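Local structure of putative cell adhesion protein (Parabacteroides distasonis, 3LIU) at residues G241-T246 and N250-S255. The protein probably serves as a fimbrial (pilus) subunit of the FimA/Mfa1 family, taking part in cell adhesion. Numbering follows the deposited sequence. Where two conformers were deposited one is given.
Sequences GLLFLT and NIDEGS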
loop_
_atom_site.group_PDB
_atom_site.type_symbol
_atom_site.label_atom_id
_atom_site.label_comp_id
_atom_site.label_asym_id
_atom_site.label_seq_id
_atom_site.Cartn_x
_atom_site.Cartn_y
_atom_site.Cartn_z
ATOM N N GLY A 241 5.740 -7.464 -11.407
ATOM C CA GLY A 241 6.085 -6.475 -12.443
ATOM C C GLY A 241 6.515 -7.031 -13.795
ATOM O O GLY A 241 6.346 -6.373 -14.846
ATOM N N LEU A 242 7.066 -8.239 -13.763
ATOM C CA LEU A 242 7.537 -8.936 -14.949
ATOM C C LEU A 242 7.162 -10.416 -14.905
ATOM O O LEU A 242 7.026 -10.997 -13.815
ATOM C CB LEU A 242 9.080 -8.835 -15.027
ATOM C CG LEU A 242 9.646 -7.429 -15.177
ATOM C CD1 LEU A 242 11.151 -7.409 -14.802
ATOM C CD2 LEU A 242 9.348 -6.898 -16.567
ATOM N N LEU A 243 7.023 -11.017 -16.091
ATOM C CA LEU A 243 6.835 -12.448 -16.240
ATOM C C LEU A 243 8.102 -13.068 -16.865
ATOM O O LEU A 243 8.828 -12.424 -17.599
ATOM C CB LEU A 243 5.610 -12.767 -17.087
ATOM C CG LEU A 243 4.271 -12.210 -16.615
ATOM C CD1 LEU A 243 3.124 -12.448 -17.685
ATOM C CD2 LEU A 243 3.931 -12.843 -15.297
ATOM N N PHE A 244 8.376 -14.322 -16.532
ATOM C CA PHE A 244 9.572 -14.993 -17.030
ATOM C C PHE A 244 9.159 -16.278 -17.761
ATOM O O PHE A 244 7.978 -16.668 -17.754
ATOM C CB PHE A 244 10.575 -15.215 -15.880
ATOM C CG PHE A 244 11.086 -13.933 -15.298
ATOM C CD1 PHE A 244 10.404 -13.294 -14.268
ATOM C CD2 PHE A 244 12.207 -13.304 -15.846
ATOM C CE1 PHE A 244 10.870 -12.067 -13.758
ATOM C CE2 PHE A 244 12.650 -12.088 -15.343
ATOM C CZ PHE A 244 11.982 -11.484 -14.292
ATOM N N LEU A 245 10.088 -16.886 -18.485
ATOM C CA LEU A 245 9.726 -18.099 -19.261
ATOM C C LEU A 245 9.461 -19.277 -18.307
ATOM O O LEU A 245 10.117 -19.419 -17.261
ATOM C CB LEU A 245 10.799 -18.465 -20.304
ATOM C CG LEU A 245 10.715 -17.672 -21.600
ATOM C CD1 LEU A 245 11.885 -18.067 -22.450
ATOM C CD2 LEU A 245 9.375 -17.908 -22.310
ATOM N N THR A 246 8.481 -20.099 -18.671
ATOM C CA THR A 246 8.124 -21.291 -17.893
ATOM C C THR A 246 8.656 -22.598 -18.531
ATOM O O THR A 246 8.604 -23.661 -17.903
ATOM C CB THR A 246 6.591 -21.367 -17.668
ATOM O OG1 THR A 246 5.919 -21.411 -18.933
ATOM C CG2 THR A 246 6.097 -20.152 -16.884
ATOM N N ASN A 250 11.468 -23.679 -16.054
ATOM C CA ASN A 250 10.499 -22.733 -15.502
ATOM C C ASN A 250 11.180 -21.785 -14.558
ATOM O O ASN A 250 11.417 -22.119 -13.399
ATOM C CB ASN A 250 9.338 -23.402 -14.753
ATOM C CG ASN A 250 8.292 -22.371 -14.250
ATOM O OD1 ASN A 250 8.332 -21.178 -14.616
ATOM N ND2 ASN A 250 7.369 -22.827 -13.397
ATOM N N ILE A 251 11.461 -20.586 -15.028
ATOM C CA ILE A 251 12.064 -19.613 -14.157
ATOM C C ILE A 251 11.085 -18.561 -13.633
ATOM O O ILE A 251 11.519 -17.621 -12.951
ATOM C CB ILE A 251 13.316 -19.012 -14.804
ATOM C CG1 ILE A 251 12.977 -18.127 -15.979
ATOM C CG2 ILE A 251 14.283 -20.148 -15.264
ATOM C CD1 ILE A 251 14.164 -17.252 -16.400
ATOM N N ASP A 252 9.782 -18.710 -13.924
ATOM C CA ASP A 252 8.767 -17.768 -13.405
ATOM C C ASP A 252 8.377 -18.010 -11.951
ATOM O O ASP A 252 7.602 -17.247 -11.379
ATOM C CB ASP A 252 7.493 -17.742 -14.274
ATOM C CG ASP A 252 6.658 -16.487 -14.030
ATOM O OD1 ASP A 252 7.247 -15.395 -14.129
ATOM O OD2 ASP A 252 5.428 -16.587 -13.742
ATOM N N GLU A 253 8.923 -19.076 -11.393
ATOM C CA GLU A 253 8.690 -19.507 -10.028
ATOM C C GLU A 253 10.069 -19.934 -9.509
ATOM O O GLU A 253 10.968 -20.244 -10.317
ATOM C CB GLU A 253 7.703 -20.681 -10.048
ATOM C CG GLU A 253 7.059 -21.060 -8.725
ATOM C CD GLU A 253 5.736 -21.795 -8.904
ATOM O OE1 GLU A 253 5.348 -22.000 -10.069
ATOM O OE2 GLU A 253 5.086 -22.147 -7.890
ATOM N N GLY A 254 10.235 -19.962 -8.189
ATOM C CA GLY A 254 11.420 -20.513 -7.545
ATOM C C GLY A 254 11.253 -20.592 -6.033
ATOM O O GLY A 254 10.155 -20.431 -5.510
ATOM N N SER A 255 12.334 -20.820 -5.302
ATOM C CA SER A 255 12.244 -20.828 -3.812
ATOM C C SER A 255 11.775 -19.465 -3.234
ATOM O O SER A 255 11.166 -19.402 -2.168
ATOM C CB SER A 255 13.581 -21.257 -3.180
ATOM O OG SER A 255 14.587 -20.283 -3.409
HETATM O O HOH W 1 7.029 -13.349 -12.407
#
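Two direct hydrogen bonds join F244 and L245 to D252 and I251, across a turn in the irregular chain between strands 238-240 and 262-263. In the first, F244 N donates a hydrogen bond to D252 OD1 at 2.9 Å; the donor stands above the carboxylate plane, 48° out of it, with an N-H...O angle of 150°. The second is purely backbone, I251 N to L245 O, also 2.9 Å. Water supplies a third link, donating to L242 O and to D252 OD1, so that this one carboxylate oxygen accepts two bonds. With CG anti to the backbone N (chi1 -161°), the D252 side chain extends across to the other segment, where OD1 also lies near the plane of the F244 ring, at its edge.

Within 250-255, N250 OD1 accepts from D252 N at 2.9 Å, an Asx turn that fixes the backbone just where the aspartate departs. The same amide oxygen lies 3.3 Å from T246 CG2, the two side chains running alongside each other.

Apolar contact is modest: I251 CG1 meets F244 CB at 3.8 Å, while the F244 side chain turns its far end from 250-255 and packs on P374. T246 CG2 lies 3.8 Å from D252 CB.

Were this aspartate an alanine, F244 N would probably lose its acceptor and the water, though still able to donate to L242 O, its link to 250-255, leaving the chain near F244 less firmly held while the L245 bond remains. With 338 Å² buried in total and half of the touching residues exposed, the chemistry implies a surface turn defined more by directional polar bonds to backbone groups than by hydrophobic packing.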